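Local atomic coordinates of hexokinase (Schistosoma mansoni, PDB entry 1BDG), a protein that catalyses the ATP-dependent phosphorylation of glucose, the first step of glycolysis, and probably also of mannose and fructose. Residues A[10-15]-A[363-368]; A[19-24]-A[260-265]; A[297-302]-A[306-311]. One frame throughout, in Å; residues are numbered along the deposited sequence.

All three contacts lie on the same side of the chain's centre, each involving parts of the large subdomain and two of them also the N-terminal segment. Contact 1 packs helix 5-16 on helix 357-389; contact 2, about 15 Å away between centres, sets the turn leading into helix 23-41 against the loop before helix 265-272; contact 3, about 11 Å from contact 1 between centres, ends helix 288-304. Contacts 2 and 3 have centres about 22 Å apart and follow one another along the chain, both within the long span that contact 1 closes. Val12 on Leu302 and Ile15 on Tyr301 join contacts 1 and 3, and Phe19 reaches Ile298, so residues 10-21 are fastened to three separate parts of the large subdomain.

Contact 1 (A[10-15]-A[363-368]); sequences EKVVEI and VRYACE
With CG anti to the backbone N (chi1 -176°), Tyr365 sends its ring out from helix 357-389 to Val12 and Val13 on helix 5-16, and Val12 holds CG1 anti to its own N (chi1 177°), which brings that methyl to the ring. Val12 CG1 lies 3.8 Å from Tyr365 CD2, the two side chains running antiparallel. Farther along the ring, Val13 lies crosswise to the tyrosine: its CG2 is 3.8 Å from Tyr365 CZ and 3.7 Å from Tyr365 OH, while its CG1 also borders the hydroxyl. Both valines approach the ring obliquely. A water joins the phenol to the carbonyl of Val13, donating to Val13 O at 3.0 Å and lying 3.0 Å from Tyr365 OH, so the tyrosine is linked to the N-terminal helix although no direct hydrogen bond crosses the contact. Phe9 meets the same ring edge-to-face. The second methyl of Val12, CG2, turns to helix 288-304. With the closest CA atoms, those of Val12 and Ala366, 8.0 Å apart, the tyrosine spans the gap between the helices: a helix-helix contact that fastens the N-terminal helix to the long helix 357-389 of the hexokinase large subdomain.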
ATOM      1  N   GLU A  10      20.605 -25.167   9.835  1.00 21.24           N
ATOM      2  CA  GLU A  10      21.612 -24.643   8.919  1.00 23.56           C
ATOM      3  C   GLU A  10      21.212 -24.772   7.444  1.00 23.08           C
ATOM      4  O   GLU A  10      21.740 -24.055   6.595  1.00 22.28           O
ATOM      5  CB  GLU A  10      22.983 -25.262   9.181  1.00 25.71           C
ATOM      6  CG  GLU A  10      23.879 -24.376  10.073  1.00 29.69           C
ATOM      7  CD  GLU A  10      24.326 -25.063  11.360  1.00 30.08           C
ATOM      8  OE1 GLU A  10      23.438 -25.404  12.170  1.00 31.33           O
ATOM      9  OE2 GLU A  10      25.558 -25.246  11.561  1.00 28.18           O
ATOM     10  N   LYS A  11      20.286 -25.684   7.140  1.00 22.74           N
ATOM     11  CA  LYS A  11      19.790 -25.842   5.771  1.00 21.13           C
ATOM     12  C   LYS A  11      18.876 -24.645   5.490  1.00 22.02           C
ATOM     13  O   LYS A  11      18.982 -23.982   4.439  1.00 20.89           O
ATOM     14  CB  LYS A  11      18.978 -27.123   5.636  1.00 21.02           C
ATOM     15  CG  LYS A  11      19.797 -28.350   5.765  1.00 23.76           C
ATOM     16  CD  LYS A  11      18.951 -29.602   5.768  1.00 25.08           C
ATOM     17  CE  LYS A  11      19.865 -30.826   5.591  1.00 25.43           C
ATOM     18  NZ  LYS A  11      19.183 -32.123   5.884  1.00 27.45           N
ATOM     19  N   VAL A  12      17.984 -24.363   6.444  1.00 21.20           N
ATOM     20  CA  VAL A  12      17.056 -23.248   6.313  1.00 19.24           C
ATOM     21  C   VAL A  12      17.851 -21.953   6.099  1.00 20.23           C
ATOM     22  O   VAL A  12      17.447 -21.086   5.315  1.00 22.61           O
ATOM     23  CB  VAL A  12      16.126 -23.128   7.550  1.00 17.08           C
ATOM     24  CG1 VAL A  12      15.213 -21.919   7.426  1.00 13.90           C
ATOM     25  CG2 VAL A  12      15.306 -24.375   7.692  1.00 15.10           C
ATOM     26  N   VAL A  13      18.996 -21.827   6.751  1.00 15.79           N
ATOM     27  CA  VAL A  13      19.782 -20.625   6.560  1.00 17.18           C
ATOM     28  C   VAL A  13      20.265 -20.495   5.115  1.00 18.67           C
ATOM     29  O   VAL A  13      20.084 -19.463   4.474  1.00 21.33           O
ATOM     30  CB  VAL A  13      20.966 -20.584   7.521  1.00 16.83           C
ATOM     31  CG1 VAL A  13      21.939 -19.461   7.120  1.00 18.35           C
ATOM     32  CG2 VAL A  13      20.449 -20.375   8.943  1.00 17.23           C
ATOM     33  N   GLU A  14      20.795 -21.588   4.586  1.00 20.37           N
ATOM     34  CA  GLU A  14      21.330 -21.636   3.236  1.00 18.58           C
ATOM     35  C   GLU A  14      20.260 -21.392   2.161  1.00 18.26           C
ATOM     36  O   GLU A  14      20.520 -20.747   1.137  1.00 18.72           O
ATOM     37  CB  GLU A  14      22.023 -22.990   3.040  1.00 18.97           C
ATOM     38  CG  GLU A  14      23.177 -22.969   2.060  1.00 21.90           C
ATOM     39  CD  GLU A  14      24.225 -21.925   2.410  1.00 23.83           C
ATOM     40  OE1 GLU A  14      24.293 -21.519   3.605  1.00 23.63           O
ATOM     41  OE2 GLU A  14      24.971 -21.503   1.486  1.00 23.14           O
ATOM     42  N   ILE A  15      19.055 -21.886   2.412  1.00 17.38           N
ATOM     43  CA  ILE A  15      17.939 -21.742   1.473  1.00 17.69           C
ATOM     44  C   ILE A  15      17.413 -20.304   1.499  1.00 19.28           C
ATOM     45  O   ILE A  15      17.163 -19.693   0.445  1.00 19.27           O
ATOM     46  CB  ILE A  15      16.805 -22.782   1.816  1.00 16.91           C
ATOM     47  CG1 ILE A  15      17.360 -24.200   1.643  1.00 13.67           C
ATOM     48  CG2 ILE A  15      15.549 -22.561   0.957  1.00 12.45           C
ATOM     49  CD1 ILE A  15      16.714 -25.228   2.506  1.00 11.63           C
ATOM     50  N   VAL A 363      10.506 -21.806  11.479  1.00 17.45           N
ATOM     51  CA  VAL A 363       9.438 -20.903  11.049  1.00 18.07           C
ATOM     52  C   VAL A 363       9.600 -19.435  11.473  1.00 18.35           C
ATOM     53  O   VAL A 363       9.242 -18.535  10.714  1.00 18.65           O
ATOM     54  CB  VAL A 363       8.035 -21.454  11.430  1.00 17.30           C
ATOM     55  CG1 VAL A 363       6.951 -20.438  11.138  1.00 18.03           C
ATOM     56  CG2 VAL A 363       7.738 -22.697  10.628  1.00 17.47           C
ATOM     57  N   ARG A 364      10.138 -19.178  12.664  1.00 19.77           N
ATOM     58  CA  ARG A 364      10.333 -17.788  13.107  1.00 19.91           C
ATOM     59  C   ARG A 364      11.457 -17.136  12.289  1.00 19.21           C
ATOM     60  O   ARG A 364      11.476 -15.928  12.075  1.00 19.50           O
ATOM     61  CB  ARG A 364      10.667 -17.721  14.608  1.00 19.56           C
ATOM     62  CG  ARG A 364      10.551 -16.325  15.224  1.00 21.97           C
ATOM     63  CD  ARG A 364      11.818 -15.950  15.982  1.00 25.30           C
ATOM     64  NE  ARG A 364      11.731 -14.691  16.730  1.00 28.16           N
ATOM     65  CZ  ARG A 364      11.575 -13.480  16.184  1.00 29.73           C
ATOM     66  NH1 ARG A 364      11.472 -13.342  14.859  1.00 26.33           N
ATOM     67  NH2 ARG A 364      11.551 -12.394  16.968  1.00 27.55           N
ATOM     68  N   TYR A 365      12.395 -17.947  11.826  1.00 18.99           N
ATOM     69  CA  TYR A 365      13.495 -17.442  11.024  1.00 17.62           C
ATOM     70  C   TYR A 365      12.943 -17.090   9.639  1.00 18.33           C
ATOM     71  O   TYR A 365      13.288 -16.058   9.063  1.00 20.33           O
ATOM     72  CB  TYR A 365      14.587 -18.505  10.925  1.00 17.99           C
ATOM     73  CG  TYR A 365      15.828 -18.059  10.200  1.00 16.39           C
ATOM     74  CD1 TYR A 365      16.736 -17.194  10.799  1.00 15.15           C
ATOM     75  CD2 TYR A 365      16.107 -18.531   8.917  1.00 16.30           C
ATOM     76  CE1 TYR A 365      17.898 -16.812  10.139  1.00 18.01           C
ATOM     77  CE2 TYR A 365      17.257 -18.157   8.246  1.00 17.53           C
ATOM     78  CZ  TYR A 365      18.152 -17.302   8.859  1.00 19.63           C
ATOM     79  OH  TYR A 365      19.307 -16.964   8.203  1.00 20.17           O
ATOM     80  N   ALA A 366      12.058 -17.932   9.117  1.00 16.94           N
ATOM     81  CA  ALA A 366      11.456 -17.666   7.824  1.00 16.21           C
ATOM     82  C   ALA A 366      10.716 -16.320   7.871  1.00 16.10           C
ATOM     83  O   ALA A 366      10.886 -15.500   6.979  1.00 17.26           O
ATOM     84  CB  ALA A 366      10.529 -18.814   7.422  1.00 14.59           C
ATOM     85  N   CYS A 367       9.951 -16.077   8.938  1.00 16.39           N
ATOM     86  CA  CYS A 367       9.218 -14.811   9.137  1.00 17.40           C
ATOM     87  C   CYS A 367      10.175 -13.617   9.171  1.00 17.76           C
ATOM     88  O   CYS A 367      10.013 -12.666   8.411  1.00 17.17           O
ATOM     89  CB  CYS A 367       8.438 -14.808  10.463  1.00 15.42           C
ATOM     90  SG  CYS A 367       6.944 -15.817  10.550  1.00 20.74           S
ATOM     91  N   GLU A 368      11.116 -13.652  10.116  1.00 18.93           N
ATOM     92  CA  GLU A 368      12.137 -12.617  10.290  1.00 19.08           C
ATOM     93  C   GLU A 368      12.814 -12.248   8.962  1.00 19.04           C
ATOM     94  O   GLU A 368      12.999 -11.072   8.662  1.00 18.61           O
ATOM     95  CB  GLU A 368      13.209 -13.094  11.292  1.00 21.24           C
ATOM     96  CG  GLU A 368      14.426 -12.179  11.379  1.00 25.04           C
ATOM     97  CD  GLU A 368      15.642 -12.833  12.039  1.00 28.00           C
ATOM     98  OE1 GLU A 368      16.282 -13.715  11.413  1.00 27.52           O
ATOM     99  OE2 GLU A 368      15.984 -12.439  13.176  1.00 29.56           O
TER
HETATM  100  O   HOH W   1      20.216 -16.623   5.409  1.00 16.71           O

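Contact 2 (A[19-24]-A[260-265]); sequences FDLSVV and DCWRTQ
The turn between helices 5-16 and 23-41 meets the loop that leads into helix 265-272, and each partner carries a helix N-cap, Ser22 on one side and Thr264 on the other. Phe19 and Thr264 make the first point of touch, the threonine side chain set crosswise to that of the phenylalanine. Thr264 CG2 sits over one face of the Phe19 ring, 4.0 Å above its plane and offset toward the rim, and Thr264 OG1 approaches Phe19 CZ to 3.5 Å. A chi1 of 68° tucks this hydroxyl back against the threonine's own main chain, where it caps Phe266 N through a weak hydrogen bond, while Thr264 N donates to Asp267 OD2, so both the hydroxyl and the amide of this N-cap residue are engaged at the start of helix 265-272. The threonine that caps the N-terminus of this large-subdomain helix is therefore the same residue that lays its methyl over the rim of one Phe19 ring face. Two residues on, Leu21 reaches across Trp262, bringing CD1 to 3.7 Å from Trp262 CD1 and 4.0 Å from Trp262 CB; its approach to the indole is oblique. Cys261 CB lies 4.0 Å above the indole plane, over its centre. Trp262 also packs on Ile29 of helix 23-41, and its NE1 makes a weak hydrogen bond to Asp25 OD1, while Asp25 OD2 takes a bond from Ser22 N.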
ATOM      1  N   PHE A  19      17.533 -14.043   0.663  1.00 18.25           N
ATOM      2  CA  PHE A  19      16.712 -12.971   1.254  1.00 16.04           C
ATOM      3  C   PHE A  19      17.596 -12.012   2.044  1.00 16.32           C
ATOM      4  O   PHE A  19      17.207 -10.878   2.280  1.00 15.95           O
ATOM      5  CB  PHE A  19      15.664 -13.519   2.221  1.00 13.82           C
ATOM      6  CG  PHE A  19      14.497 -14.160   1.565  1.00 13.03           C
ATOM      7  CD1 PHE A  19      14.575 -15.467   1.100  1.00 13.11           C
ATOM      8  CD2 PHE A  19      13.297 -13.484   1.457  1.00 13.38           C
ATOM      9  CE1 PHE A  19      13.476 -16.103   0.541  1.00 11.36           C
ATOM     10  CE2 PHE A  19      12.175 -14.117   0.893  1.00 15.65           C
ATOM     11  CZ  PHE A  19      12.271 -15.434   0.434  1.00 12.79           C
ATOM     12  N   ASP A  20      18.747 -12.503   2.502  1.00 16.20           N
ATOM     13  CA  ASP A  20      19.687 -11.712   3.283  1.00 18.34           C
ATOM     14  C   ASP A  20      20.478 -10.721   2.416  1.00 19.69           C
ATOM     15  O   ASP A  20      21.650 -10.942   2.104  1.00 21.46           O
ATOM     16  CB  ASP A  20      20.643 -12.628   4.046  1.00 18.15           C
ATOM     17  CG  ASP A  20      21.571 -11.863   4.969  1.00 21.39           C
ATOM     18  OD1 ASP A  20      21.143 -10.842   5.547  1.00 23.85           O
ATOM     19  OD2 ASP A  20      22.733 -12.275   5.123  1.00 23.62           O
ATOM     20  N   LEU A  21      19.831  -9.617   2.045  1.00 20.55           N
ATOM     21  CA  LEU A  21      20.452  -8.589   1.211  1.00 18.60           C
ATOM     22  C   LEU A  21      21.368  -7.656   1.989  1.00 17.16           C
ATOM     23  O   LEU A  21      21.222  -7.480   3.192  1.00 14.92           O
ATOM     24  CB  LEU A  21      19.379  -7.808   0.445  1.00 18.25           C
ATOM     25  CG  LEU A  21      18.435  -8.701  -0.374  1.00 17.59           C
ATOM     26  CD1 LEU A  21      17.831  -7.900  -1.516  1.00 16.52           C
ATOM     27  CD2 LEU A  21      19.193  -9.904  -0.931  1.00 17.63           C
ATOM     28  N   SER A  22      22.307  -7.059   1.266  1.00 17.97           N
ATOM     29  CA  SER A  22      23.309  -6.157   1.822  1.00 18.98           C
ATOM     30  C   SER A  22      22.967  -4.687   1.623  1.00 17.47           C
ATOM     31  O   SER A  22      22.198  -4.352   0.743  1.00 19.57           O
ATOM     32  CB  SER A  22      24.667  -6.449   1.145  1.00 21.82           C
ATOM     33  OG  SER A  22      24.636  -6.209  -0.264  1.00 19.86           O
ATOM     34  N   VAL A  23      23.569  -3.799   2.407  1.00 17.11           N
ATOM     35  CA  VAL A  23      23.326  -2.369   2.227  1.00 15.09           C
ATOM     36  C   VAL A  23      23.621  -2.011   0.775  1.00 16.81           C
ATOM     37  O   VAL A  23      22.960  -1.157   0.189  1.00 18.17           O
ATOM     38  CB  VAL A  23      24.248  -1.513   3.105  1.00 12.21           C
ATOM     39  CG1 VAL A  23      24.051  -0.026   2.794  1.00  9.14           C
ATOM     40  CG2 VAL A  23      23.965  -1.789   4.566  1.00 12.23           C
ATOM     41  N   VAL A  24      24.591  -2.697   0.181  1.00 18.30           N
ATOM     42  CA  VAL A  24      24.939  -2.406  -1.199  1.00 19.31           C
ATOM     43  C   VAL A  24      23.775  -2.803  -2.095  1.00 20.22           C
ATOM     44  O   VAL A  24      23.442  -2.073  -3.034  1.00 22.18           O
ATOM     45  CB  VAL A  24      26.249  -3.105  -1.677  1.00 19.42           C
ATOM     46  CG1 VAL A  24      26.568  -2.645  -3.103  1.00 18.57           C
ATOM     47  CG2 VAL A  24      27.428  -2.779  -0.733  1.00 15.89           C
ATOM     48  N   ASP A 260      15.265  -8.455 -10.921  1.00 20.43           N
ATOM     49  CA  ASP A 260      15.559  -9.844 -11.287  1.00 22.39           C
ATOM     50  C   ASP A 260      16.716 -10.537 -10.603  1.00 20.49           C
ATOM     51  O   ASP A 260      16.846 -11.749 -10.706  1.00 23.34           O
ATOM     52  CB  ASP A 260      15.722  -9.980 -12.802  1.00 24.04           C
ATOM     53  CG  ASP A 260      14.398 -10.190 -13.512  1.00 26.43           C
ATOM     54  OD1 ASP A 260      13.378 -10.459 -12.821  1.00 28.34           O
ATOM     55  OD2 ASP A 260      14.385 -10.101 -14.760  1.00 25.77           O
ATOM     56  N   CYS A 261      17.581  -9.787  -9.943  1.00 19.21           N
ATOM     57  CA  CYS A 261      18.709 -10.400  -9.266  1.00 18.02           C
ATOM     58  C   CYS A 261      18.377 -10.664  -7.809  1.00 18.46           C
ATOM     59  O   CYS A 261      18.967 -11.537  -7.166  1.00 17.15           O
ATOM     60  CB  CYS A 261      19.902  -9.464  -9.322  1.00 16.04           C
ATOM     61  SG  CYS A 261      20.447  -9.168 -10.962  1.00 15.55           S
ATOM     62  N   TRP A 262      17.416  -9.904  -7.305  1.00 17.69           N
ATOM     63  CA  TRP A 262      17.017  -9.974  -5.920  1.00 17.63           C
ATOM     64  C   TRP A 262      15.752 -10.775  -5.646  1.00 16.88           C
ATOM     65  O   TRP A 262      15.442 -11.078  -4.498  1.00 18.00           O
ATOM     66  CB  TRP A 262      16.923  -8.550  -5.391  1.00 14.04           C
ATOM     67  CG  TRP A 262      18.220  -7.808  -5.625  1.00 12.26           C
ATOM     68  CD1 TRP A 262      19.366  -7.944  -4.919  1.00 13.00           C
ATOM     69  CD2 TRP A 262      18.490  -6.837  -6.642  1.00 11.63           C
ATOM     70  NE1 TRP A 262      20.334  -7.122  -5.416  1.00 11.69           N
ATOM     71  CE2 TRP A 262      19.828  -6.430  -6.479  1.00 10.60           C
ATOM     72  CE3 TRP A 262      17.739  -6.273  -7.680  1.00 12.35           C
ATOM     73  CZ2 TRP A 262      20.430  -5.493  -7.312  1.00  9.67           C
ATOM     74  CZ3 TRP A 262      18.340  -5.340  -8.511  1.00 10.54           C
ATOM     75  CH2 TRP A 262      19.676  -4.963  -8.316  1.00  9.95           C
ATOM     76  N   ARG A 263      15.015 -11.110  -6.692  1.00 17.68           N
ATOM     77  CA  ARG A 263      13.811 -11.907  -6.528  1.00 18.52           C
ATOM     78  C   ARG A 263      14.196 -13.384  -6.431  1.00 19.33           C
ATOM     79  O   ARG A 263      15.022 -13.867  -7.208  1.00 18.77           O
ATOM     80  CB  ARG A 263      12.843 -11.653  -7.678  1.00 15.52           C
ATOM     81  CG  ARG A 263      12.354 -10.223  -7.691  1.00 17.49           C
ATOM     82  CD  ARG A 263      11.396  -9.930  -8.831  1.00 19.15           C
ATOM     83  NE  ARG A 263      10.183 -10.724  -8.728  1.00 19.00           N
ATOM     84  CZ  ARG A 263       9.896 -11.774  -9.495  1.00 17.35           C
ATOM     85  NH1 ARG A 263      10.737 -12.181 -10.456  1.00 12.78           N
ATOM     86  NH2 ARG A 263       8.765 -12.432  -9.275  1.00 17.81           N
ATOM     87  N   THR A 264      13.649 -14.065  -5.422  1.00 20.30           N
ATOM     88  CA  THR A 264      13.906 -15.484  -5.170  1.00 18.98           C
ATOM     89  C   THR A 264      12.793 -16.353  -5.754  1.00 18.71           C
ATOM     90  O   THR A 264      11.809 -15.834  -6.293  1.00 18.60           O
ATOM     91  CB  THR A 264      14.006 -15.760  -3.661  1.00 19.76           C
ATOM     92  OG1 THR A 264      12.723 -15.574  -3.055  1.00 22.91           O
ATOM     93  CG2 THR A 264      15.002 -14.817  -3.007  1.00 19.16           C
ATOM     94  N   GLN A 265      12.935 -17.671  -5.623  1.00 19.52           N
ATOM     95  CA  GLN A 265      11.938 -18.610  -6.156  1.00 21.11           C
ATOM     96  C   GLN A 265      10.605 -18.569  -5.414  1.00 20.31           C
ATOM     97  O   GLN A 265       9.559 -18.905  -5.969  1.00 20.64           O
ATOM     98  CB  GLN A 265      12.480 -20.050  -6.204  1.00 21.92           C
ATOM     99  CG  GLN A 265      13.051 -20.573  -4.887  1.00 26.34           C
ATOM    100  CD  GLN A 265      13.121 -22.103  -4.819  1.00 26.21           C
ATOM    101  OE1 GLN A 265      12.112 -22.781  -4.573  1.00 24.33           O
ATOM    102  NE2 GLN A 265      14.316 -22.641  -5.001  1.00 27.38           N
TER

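Contact 3 (A[297-302]-A[306-311]); sequences HIIVYL and KILFRG
Helix 288-304 ends in a Schellman motif in which Lys306, at positive phi (61°), is the C-prime residue and Ile307 N returns to Leu302 O at 2.8 Å. That bond runs nearly along the C=O axis of Leu302, with a C=O...N angle of 170°. Leu302 O also takes a weak bond from Leu308 N at 3.3 Å, and the Schellman pair is completed by Lys306 N to Val303 O. The turn folds the following residues back over the helix. With CG of Leu302 anti to its carbonyl carbon (chi1 -78°), CD2 comes to 4.0 Å from Ile307 CB. Nearer the backbone, Leu302 CB is 4.1 Å from Leu308 CG. One turn earlier, Ile299 uses its CG2 branch to receive the end of Leu308 and the ring of Phe309, lying 4.0 Å from Phe309 CE2 in an oblique approach. Helix 357-389 covers this core, with Ile362 against Leu302 and Leu308, and Asp359 binds Phe309 N and forms a salt bridge with Arg310. Leu308 CD1 sits in the corner formed by Ile299 and Phe309, 3.6 Å from Ile299 CG2 and 3.9 Å above the plane of the Phe309 ring, toward its rim.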
ATOM      1  N   HIS A 297       4.857 -20.065   1.332  1.00 13.06           N
ATOM      2  CA  HIS A 297       5.569 -20.665   0.216  1.00 11.99           C
ATOM      3  C   HIS A 297       6.873 -21.286   0.663  1.00 12.53           C
ATOM      4  O   HIS A 297       7.190 -22.386   0.264  1.00 15.15           O
ATOM      5  CB  HIS A 297       5.802 -19.653  -0.898  1.00 10.26           C
ATOM      6  CG  HIS A 297       4.654 -19.552  -1.846  1.00  9.33           C
ATOM      7  ND1 HIS A 297       3.508 -18.851  -1.549  1.00 12.84           N
ATOM      8  CD2 HIS A 297       4.438 -20.136  -3.043  1.00 10.74           C
ATOM      9  CE1 HIS A 297       2.628 -19.011  -2.521  1.00 11.80           C
ATOM     10  NE2 HIS A 297       3.171 -19.790  -3.443  1.00 11.81           N
ATOM     11  N   ILE A 298       7.619 -20.593   1.509  1.00 12.97           N
ATOM     12  CA  ILE A 298       8.869 -21.128   2.001  1.00 14.19           C
ATOM     13  C   ILE A 298       8.559 -22.424   2.750  1.00 16.16           C
ATOM     14  O   ILE A 298       9.150 -23.463   2.467  1.00 17.14           O
ATOM     15  CB  ILE A 298       9.569 -20.122   2.941  1.00 15.27           C
ATOM     16  CG1 ILE A 298       9.916 -18.843   2.169  1.00 13.08           C
ATOM     17  CG2 ILE A 298      10.819 -20.758   3.552  1.00 13.59           C
ATOM     18  CD1 ILE A 298       9.929 -17.590   3.010  1.00 10.39           C
ATOM     19  N   ILE A 299       7.599 -22.360   3.673  1.00 18.44           N
ATOM     20  CA  ILE A 299       7.181 -23.522   4.459  1.00 18.92           C
ATOM     21  C   ILE A 299       6.854 -24.689   3.544  1.00 18.60           C
ATOM     22  O   ILE A 299       7.587 -25.678   3.534  1.00 20.57           O
ATOM     23  CB  ILE A 299       5.979 -23.202   5.381  1.00 20.05           C
ATOM     24  CG1 ILE A 299       6.425 -22.243   6.488  1.00 19.90           C
ATOM     25  CG2 ILE A 299       5.445 -24.479   6.028  1.00 18.88           C
ATOM     26  CD1 ILE A 299       5.295 -21.802   7.391  1.00 21.30           C
ATOM     27  N   VAL A 300       5.775 -24.582   2.774  1.00 16.16           N
ATOM     28  CA  VAL A 300       5.406 -25.649   1.836  1.00 17.10           C
ATOM     29  C   VAL A 300       6.652 -26.239   1.106  1.00 16.84           C
ATOM     30  O   VAL A 300       6.763 -27.463   0.943  1.00 17.10           O
ATOM     31  CB  VAL A 300       4.338 -25.147   0.833  1.00 17.33           C
ATOM     32  CG1 VAL A 300       4.201 -26.095  -0.341  1.00 16.39           C
ATOM     33  CG2 VAL A 300       3.005 -25.004   1.545  1.00 16.25           C
ATOM     34  N   TYR A 301       7.610 -25.385   0.739  1.00 15.10           N
ATOM     35  CA  TYR A 301       8.834 -25.844   0.092  1.00 14.55           C
ATOM     36  C   TYR A 301       9.654 -26.672   1.081  1.00 16.79           C
ATOM     37  O   TYR A 301      10.129 -27.766   0.758  1.00 16.26           O
ATOM     38  CB  TYR A 301       9.687 -24.663  -0.371  1.00 14.06           C
ATOM     39  CG  TYR A 301      11.076 -25.079  -0.796  1.00 16.46           C
ATOM     40  CD1 TYR A 301      11.268 -25.925  -1.888  1.00 16.42           C
ATOM     41  CD2 TYR A 301      12.208 -24.657  -0.083  1.00 18.74           C
ATOM     42  CE1 TYR A 301      12.549 -26.343  -2.265  1.00 18.18           C
ATOM     43  CE2 TYR A 301      13.498 -25.076  -0.452  1.00 18.11           C
ATOM     44  CZ  TYR A 301      13.653 -25.918  -1.545  1.00 17.74           C
ATOM     45  OH  TYR A 301      14.904 -26.331  -1.923  1.00 18.69           O
ATOM     46  N   LEU A 302       9.853 -26.119   2.277  1.00 19.19           N
ATOM     47  CA  LEU A 302      10.614 -26.767   3.342  1.00 18.88           C
ATOM     48  C   LEU A 302      10.006 -28.107   3.719  1.00 19.79           C
ATOM     49  O   LEU A 302      10.720 -29.010   4.146  1.00 19.10           O
ATOM     50  CB  LEU A 302      10.637 -25.880   4.587  1.00 19.19           C
ATOM     51  CG  LEU A 302      11.591 -24.695   4.616  1.00 20.45           C
ATOM     52  CD1 LEU A 302      11.236 -23.754   5.776  1.00 17.35           C
ATOM     53  CD2 LEU A 302      13.027 -25.213   4.704  1.00 17.85           C
ATOM     54  N   LYS A 306      11.379 -32.326   3.352  1.00 19.92           N
ATOM     55  CA  LYS A 306      11.432 -33.008   4.640  1.00 20.49           C
ATOM     56  C   LYS A 306      12.137 -32.203   5.757  1.00 19.47           C
ATOM     57  O   LYS A 306      12.540 -32.763   6.778  1.00 17.91           O
ATOM     58  CB  LYS A 306      12.109 -34.376   4.467  1.00 23.33           C
ATOM     59  CG  LYS A 306      11.185 -35.519   4.028  1.00 28.09           C
ATOM     60  CD  LYS A 306      10.518 -35.267   2.663  1.00 30.80           C
ATOM     61  CE  LYS A 306       9.699 -36.482   2.188  1.00 29.23           C
ATOM     62  NZ  LYS A 306       9.077 -36.229   0.853  1.00 27.76           N
ATOM     63  N   ILE A 307      12.259 -30.890   5.582  1.00 18.94           N
ATOM     64  CA  ILE A 307      12.920 -30.049   6.581  1.00 17.22           C
ATOM     65  C   ILE A 307      11.954 -29.477   7.620  1.00 16.27           C
ATOM     66  O   ILE A 307      12.383 -28.912   8.614  1.00 17.32           O
ATOM     67  CB  ILE A 307      13.759 -28.929   5.907  1.00 16.70           C
ATOM     68  CG1 ILE A 307      14.663 -29.541   4.820  1.00 17.97           C
ATOM     69  CG2 ILE A 307      14.665 -28.242   6.925  1.00 16.79           C
ATOM     70  CD1 ILE A 307      15.543 -28.553   4.041  1.00 14.09           C
ATOM     71  N   LEU A 308      10.656 -29.657   7.405  1.00 13.74           N
ATOM     72  CA  LEU A 308       9.619 -29.197   8.332  1.00 13.29           C
ATOM     73  C   LEU A 308       8.528 -30.258   8.492  1.00 13.61           C
ATOM     74  O   LEU A 308       8.257 -31.035   7.589  1.00 12.04           O
ATOM     75  CB  LEU A 308       8.944 -27.902   7.851  1.00 12.93           C
ATOM     76  CG  LEU A 308       9.301 -26.500   8.367  1.00 12.96           C
ATOM     77  CD1 LEU A 308       8.115 -25.575   8.151  1.00 10.76           C
ATOM     78  CD2 LEU A 308       9.643 -26.521   9.830  1.00 13.22           C
ATOM     79  N   PHE A 309       7.894 -30.265   9.654  1.00 16.35           N
ATOM     80  CA  PHE A 309       6.805 -31.191   9.973  1.00 19.11           C
ATOM     81  C   PHE A 309       6.999 -32.625   9.446  1.00 18.97           C
ATOM     82  O   PHE A 309       6.046 -33.275   9.022  1.00 18.73           O
ATOM     83  CB  PHE A 309       5.470 -30.619   9.468  1.00 18.68           C
ATOM     84  CG  PHE A 309       5.289 -29.136   9.738  1.00 19.75           C
ATOM     85  CD1 PHE A 309       5.770 -28.553  10.907  1.00 18.95           C
ATOM     86  CD2 PHE A 309       4.620 -28.326   8.814  1.00 18.62           C
ATOM     87  CE1 PHE A 309       5.589 -27.193  11.150  1.00 20.22           C
ATOM     88  CE2 PHE A 309       4.438 -26.965   9.055  1.00 18.70           C
ATOM     89  CZ  PHE A 309       4.924 -26.401  10.225  1.00 18.69           C
ATOM     90  N   ARG A 310       8.236 -33.111   9.488  1.00 18.75           N
ATOM     91  CA  ARG A 310       8.564 -34.458   9.016  1.00 20.16           C
ATOM     92  C   ARG A 310       8.023 -34.754   7.628  1.00 19.84           C
ATOM     93  O   ARG A 310       7.793 -35.915   7.285  1.00 20.15           O
ATOM     94  CB  ARG A 310       8.069 -35.525  10.007  1.00 19.32           C
ATOM     95  CG  ARG A 310       9.081 -35.892  11.060  1.00 19.29           C
ATOM     96  CD  ARG A 310       9.463 -34.658  11.842  1.00 21.62           C
ATOM     97  NE  ARG A 310       8.284 -34.034  12.442  1.00 22.82           N
ATOM     98  CZ  ARG A 310       8.286 -32.840  13.024  1.00 19.59           C
ATOM     99  NH1 ARG A 310       9.406 -32.133  13.079  1.00 18.94           N
ATOM    100  NH2 ARG A 310       7.167 -32.357  13.549  1.00 19.97           N
ATOM    101  N   GLY A 311       7.834 -33.705   6.833  1.00 19.79           N
ATOM    102  CA  GLY A 311       7.325 -33.869   5.481  1.00 20.01           C
ATOM    103  C   GLY A 311       5.814 -33.800   5.338  1.00 21.14           C
ATOM    104  O   GLY A 311       5.301 -33.927   4.232  1.00 22.79           O
TER